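Long-range contacts in putative aminotransferase (Actinomadura melliaura, PDB 4ZWV), which probably transfers an amino group to a sugar with the help of pyridoxal 5'-phosphate, in the making of the aminopentose of the indolocarbazole AT2433: residues Arg50-His55 against Leu200-Asp205; Val295-Val300 against Met347-Val352. One frame throughout, in Å; residues are numbered along the deposited sequence.

How the contacts relate
Contact 1 and contact 2 lie on opposite sides of the chain's centre, about 32 Å between centres and about 21 Å between nearest atoms, and they do not touch. Contact 1 joins strands 51-54 and 198-201 at one margin of the seven-stranded mixed sheet, the large sheet typical of fold-type I pyridoxal-phosphate enzymes. Contact 2 joins strands 296-300 and 347-350 in a separate three-stranded antiparallel sheet. Contact 1 closes before contact 2 opens, with the long helix 243-273 between. Between side chains, V54 is about 5 Å from G57 and 8 Å from S185, and V295 about 6 Å from H164; the two sheets, though apart, thus each reach toward the cofactor site.

Contact 1. Residues Arg50-His55 against Leu200-Asp205; sequences RVVSVH and LTLPGD
R50 and L202 grip each other twice beside the paired strands 51-54 and 198-201: L202 N donates to R50 O, and R50 NE returns a bond to L202 O at 2.9 Å. Strand 51-54 is the outermost, within this chain, of the large mixed sheet of the fold-type I aminotransferase fold, and 198-201 lies next to it. The second bond is fairly straight, 161° at the hydrogen; L202 O lies near the guanidinium plane, while NE stands above the plane of that carbonyl. N48 serves both residues, its ND2 donating to L202 O and its OD1 accepting from R50 N. The bend at chi3 (-65°) brings NE to L202 O, and P203 O lies over one guanidinium face. NH1 donates to a water, which in turn donates to D205 OD1 at 2.8 Å. V52 and L200 form an antiparallel hydrogen-bonded pair, V52 N to L200 O and L200 N to V52 O both at 2.8 Å. Beside it, V51 and T201 face each other as a non-hydrogen-bonded pair, V51 CG1 to T201 CG2 3.7 Å. On the other face V52 CG2 meets L202 CD2 at 3.6 Å. An alanine in place of R50 removes NE and NH1; L202 O would probably be left to N48 alone among the donors described, and the water to D205, weakening the tie to the start of helix 205-214. With the backbone groups paired across the strands, R50 NH1 and D205 OD1, 4.3 Å apart and water-bridged, would probably still attract weakly at the helix's N-terminal end.

Contact 2. Residues Val295-Val300 against Met347-Val352; sequences VYDVKV and MVSLPV
Two neighbouring strands of the small antiparallel sheet, 296-300 in its middle and 347-350 at its margin, meet here in regular register. Y296 pairs with L350 and V298 with V348 through two backbone bonds each, L350 N to Y296 O being 2.7 Å and V298 N to V348 O 3.0 Å. Between these lies the non-hydrogen-bonded pair D297 and S349. There S349 OG, anti to its own carbonyl carbon (chi1 -60°), donates to D297 OD1 at 2.7 Å, meeting the carboxylate on its syn side, and V295 CG2 packs against S349 OG at 3.6 Å. On the face of Y296 and V298, the side chains of V298 and V348 lie side by side, pointing the same way, in the V348 conformer described, one of two. Y296 CB packs on V352 CB at 3.7 Å. The Y296 hydroxyl bonds to D271, near the C-terminal end of helix 243-273, and its ring meets that of Y270 edge-to-face. Strand 280-282 flanks 296-300 on the side away from 347-350, while F306 of helix 303-312 packs against V300.

Contact 1. Residues Arg50-His55 against Leu200-Asp205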
loop_
_atom_site.group_PDB
_atom_site.type_symbol
_atom_site.label_atom_id
_atom_site.label_comp_id
_atom_site.label_asym_id
_atom_site.label_seq_id
_atom_site.Cartn_x
_atom_site.Cartn_y
_atom_site.Cartn_z
ATOM N N ARG A 50 21.711 5.299 -1.343
ATOM C CA ARG A 50 20.890 4.191 -0.865
ATOM C C ARG A 50 19.443 4.625 -0.703
ATOM O O ARG A 50 18.978 4.842 0.423
ATOM C CB ARG A 50 21.439 3.661 0.460
ATOM C CG ARG A 50 22.870 3.137 0.352
ATOM C CD ARG A 50 23.482 2.944 1.726
ATOM N NE ARG A 50 23.627 4.225 2.405
ATOM C CZ ARG A 50 24.669 5.034 2.244
ATOM N NH1 ARG A 50 25.665 4.677 1.444
ATOM N NH2 ARG A 50 24.715 6.191 2.890
ATOM N N VAL A 51 18.734 4.783 -1.820
ATOM C CA VAL A 51 17.354 5.227 -1.750
ATOM C C VAL A 51 16.445 4.197 -2.402
ATOM O O VAL A 51 16.788 3.589 -3.415
ATOM C CB VAL A 51 17.145 6.617 -2.407
ATOM C CG1 VAL A 51 18.059 7.660 -1.756
ATOM C CG2 VAL A 51 17.372 6.574 -3.923
ATOM N N VAL A 52 15.292 4.003 -1.785
ATOM C CA VAL A 52 14.363 2.957 -2.188
ATOM C C VAL A 52 12.986 3.574 -2.370
ATOM O O VAL A 52 12.359 3.990 -1.401
ATOM C CB VAL A 52 14.333 1.845 -1.122
ATOM C CG1 VAL A 52 13.321 0.785 -1.467
ATOM C CG2 VAL A 52 15.743 1.252 -0.957
ATOM N N SER A 53 12.510 3.658 -3.612
ATOM C CA SER A 53 11.161 4.177 -3.829
ATOM C C SER A 53 10.117 3.193 -3.312
ATOM O O SER A 53 10.291 1.966 -3.381
ATOM C CB SER A 53 10.913 4.494 -5.308
ATOM O OG SER A 53 11.052 3.335 -6.121
ATOM N N VAL A 54 9.045 3.753 -2.774
ATOM C CA VAL A 54 7.974 2.965 -2.191
ATOM C C VAL A 54 6.613 3.551 -2.569
ATOM O O VAL A 54 6.526 4.635 -3.131
ATOM C CB VAL A 54 8.115 2.885 -0.646
ATOM C CG1 VAL A 54 9.309 2.029 -0.265
ATOM C CG2 VAL A 54 8.218 4.268 -0.025
ATOM N N HIS A 55 5.553 2.812 -2.258
ATOM C CA HIS A 55 4.184 3.171 -2.610
ATOM C C HIS A 55 3.711 4.505 -2.029
ATOM O O HIS A 55 2.945 5.233 -2.652
ATOM C CB HIS A 55 3.261 2.018 -2.143
ATOM C CG HIS A 55 1.865 2.432 -1.786
ATOM N ND1 HIS A 55 1.395 2.392 -0.488
ATOM C CD2 HIS A 55 0.833 2.864 -2.545
ATOM C CE1 HIS A 55 0.135 2.788 -0.466
ATOM N NE2 HIS A 55 -0.230 3.083 -1.702
ATOM N N LEU A 200 12.278 5.632 0.923
ATOM C CA LEU A 200 12.994 5.202 2.118
ATOM C C LEU A 200 14.480 5.320 1.850
ATOM O O LEU A 200 14.981 4.748 0.876
ATOM C CB LEU A 200 12.624 3.762 2.468
ATOM C CG LEU A 200 13.452 3.103 3.567
ATOM C CD1 LEU A 200 13.253 3.837 4.904
ATOM C CD2 LEU A 200 13.019 1.651 3.687
ATOM N N THR A 201 15.187 6.087 2.673
ATOM C CA THR A 201 16.638 6.168 2.518
ATOM C C THR A 201 17.286 5.404 3.655
ATOM O O THR A 201 16.763 5.386 4.773
ATOM C CB THR A 201 17.158 7.622 2.478
ATOM O OG1 THR A 201 17.086 8.212 3.784
ATOM C CG2 THR A 201 16.364 8.466 1.489
ATOM N N LEU A 202 18.413 4.760 3.352
ATOM C CA LEU A 202 19.109 3.908 4.311
ATOM C C LEU A 202 20.505 4.425 4.583
ATOM O O LEU A 202 21.162 4.962 3.691
ATOM C CB LEU A 202 19.205 2.461 3.809
ATOM C CG LEU A 202 17.923 1.662 3.561
ATOM C CD1 LEU A 202 16.948 1.791 4.718
ATOM C CD2 LEU A 202 17.260 2.069 2.237
ATOM N N PRO A 203 20.979 4.233 5.820
ATOM C CA PRO A 203 22.327 4.673 6.198
ATOM C C PRO A 203 23.429 3.653 5.894
ATOM O O PRO A 203 24.613 3.968 6.051
ATOM C CB PRO A 203 22.196 4.893 7.705
ATOM C CG PRO A 203 21.150 3.922 8.127
ATOM C CD PRO A 203 20.159 3.875 6.991
ATOM N N GLY A 204 23.058 2.450 5.477
ATOM C CA GLY A 204 24.044 1.425 5.185
ATOM C C GLY A 204 23.590 0.437 4.124
ATOM O O GLY A 204 22.392 0.316 3.831
ATOM N N ASP A 205 24.557 -0.289 3.573
ATOM C CA ASP A 205 24.323 -1.186 2.444
ATOM C C ASP A 205 23.437 -2.383 2.771
ATOM O O ASP A 205 22.606 -2.775 1.946
ATOM C CB ASP A 205 25.661 -1.670 1.887
ATOM C CG ASP A 205 26.372 -0.594 1.094
ATOM O OD1 ASP A 205 25.722 0.424 0.758
ATOM O OD2 ASP A 205 27.580 -0.753 0.822
HETATM O O HOH W 1 26.328 2.717 -0.688
#

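Contact 2. Residues Val295-Val300 against Met347-Val352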
loop_
_atom_site.group_PDB
_atom_site.type_symbol
_atom_site.label_atom_id
_atom_site.label_comp_id
_atom_site.label_asym_id
_atom_site.label_seq_id
_atom_site.Cartn_x
_atom_site.Cartn_y
_atom_site.Cartn_z
ATOM N N VAL A 295 3.416 23.961 6.136
ATOM C CA VAL A 295 2.458 24.983 6.565
ATOM C C VAL A 295 3.223 25.932 7.489
ATOM O O VAL A 295 4.362 25.640 7.851
ATOM C CB VAL A 295 1.229 24.388 7.308
ATOM C CG1 VAL A 295 0.397 23.510 6.373
ATOM C CG2 VAL A 295 1.671 23.608 8.538
ATOM N N TYR A 296 2.598 27.035 7.881
ATOM C CA TYR A 296 3.227 28.002 8.782
ATOM C C TYR A 296 2.443 28.050 10.090
ATOM O O TYR A 296 1.292 28.478 10.115
ATOM C CB TYR A 296 3.291 29.384 8.117
ATOM C CG TYR A 296 4.048 30.413 8.927
ATOM C CD1 TYR A 296 5.412 30.598 8.746
ATOM C CD2 TYR A 296 3.398 31.196 9.879
ATOM C CE1 TYR A 296 6.119 31.540 9.500
ATOM C CE2 TYR A 296 4.094 32.135 10.632
ATOM C CZ TYR A 296 5.452 32.300 10.431
ATOM O OH TYR A 296 6.147 33.230 11.183
ATOM N N ASP A 297 3.064 27.590 11.175
ATOM C CA ASP A 297 2.377 27.510 12.462
ATOM C C ASP A 297 2.521 28.773 13.302
ATOM O O ASP A 297 3.592 29.390 13.352
ATOM C CB ASP A 297 2.897 26.328 13.281
ATOM C CG ASP A 297 2.341 24.999 12.809
ATOM O OD1 ASP A 297 1.484 25.003 11.903
ATOM O OD2 ASP A 297 2.749 23.956 13.364
ATOM N N VAL A 298 1.435 29.143 13.978
ATOM C CA VAL A 298 1.469 30.156 15.031
ATOM C C VAL A 298 0.642 29.661 16.213
ATOM O O VAL A 298 -0.028 28.634 16.122
ATOM C CB VAL A 298 0.936 31.525 14.552
ATOM C CG1 VAL A 298 1.803 32.078 13.420
ATOM C CG2 VAL A 298 -0.509 31.422 14.108
ATOM N N LYS A 299 0.706 30.376 17.326
ATOM C CA LYS A 299 -0.121 30.052 18.482
ATOM C C LYS A 299 -0.944 31.277 18.845
ATOM O O LYS A 299 -0.397 32.367 18.967
ATOM C CB LYS A 299 0.753 29.595 19.655
ATOM C CG LYS A 299 1.484 28.274 19.385
ATOM C CD LYS A 299 2.486 27.916 20.492
ATOM C CE LYS A 299 3.684 28.847 20.487
ATOM N NZ LYS A 299 4.718 28.467 21.500
ATOM N N VAL A 300 -2.258 31.114 19.006
ATOM C CA VAL A 300 -3.120 32.269 19.272
ATOM C C VAL A 300 -4.019 32.124 20.499
ATOM O O VAL A 300 -4.434 31.016 20.858
ATOM C CB VAL A 300 -4.038 32.589 18.055
ATOM C CG1 VAL A 300 -3.212 32.980 16.842
ATOM C CG2 VAL A 300 -4.947 31.411 17.725
HETATM N N MSE A 347 -2.612 26.310 18.895
HETATM C CA MSE A 347 -1.913 26.201 17.623
HETATM C C MSE A 347 -2.856 26.319 16.432
HETATM O O MSE A 347 -3.996 25.831 16.450
HETATM C CB MSE A 347 -1.131 24.886 17.546
HETATM C CG MSE A 347 -1.991 23.671 17.639
HETATM SE SE MSE A 347 -0.900 22.056 17.508
HETATM C CE MSE A 347 0.179 22.229 19.083
ATOM N N VAL A 348 -2.367 26.969 15.386
ATOM C CA VAL A 348 -3.092 27.053 14.116
ATOM C C VAL A 348 -2.098 27.150 12.954
ATOM O O VAL A 348 -1.104 27.875 13.034
ATOM C CB VAL A 348 -4.079 28.245 14.099
ATOM C CG1 VAL A 348 -3.403 29.520 14.548
ATOM C CG2 VAL A 348 -4.725 28.403 12.714
ATOM N N SER A 349 -2.352 26.377 11.898
ATOM C CA SER A 349 -1.495 26.336 10.714
ATOM C C SER A 349 -2.046 27.287 9.658
ATOM O O SER A 349 -3.250 27.285 9.375
ATOM C CB SER A 349 -1.413 24.916 10.137
ATOM O OG SER A 349 -0.876 23.985 11.073
ATOM N N LEU A 350 -1.161 28.087 9.069
ATOM C CA LEU A 350 -1.540 29.064 8.050
ATOM C C LEU A 350 -0.997 28.686 6.674
ATOM O O LEU A 350 0.056 28.061 6.566
ATOM C CB LEU A 350 -1.027 30.455 8.435
ATOM C CG LEU A 350 -1.512 31.004 9.776
ATOM C CD1 LEU A 350 -0.830 32.323 10.089
ATOM C CD2 LEU A 350 -3.015 31.178 9.736
ATOM N N PRO A 351 -1.721 29.060 5.610
ATOM C CA PRO A 351 -1.209 28.796 4.259
ATOM C C PRO A 351 0.105 29.517 4.011
ATOM O O PRO A 351 0.211 30.703 4.326
ATOM C CB PRO A 351 -2.308 29.357 3.346
ATOM C CG PRO A 351 -3.539 29.402 4.196
ATOM C CD PRO A 351 -3.042 29.712 5.584
ATOM N N VAL A 352 1.080 28.827 3.434
ATOM C CA VAL A 352 2.379 29.451 3.220
ATOM C C VAL A 352 3.008 29.006 1.890
ATOM O O VAL A 352 4.091 29.439 1.522
ATOM C CB VAL A 352 3.324 29.132 4.412
ATOM C CG1 VAL A 352 3.841 27.704 4.322
ATOM C CG2 VAL A 352 4.482 30.126 4.488
#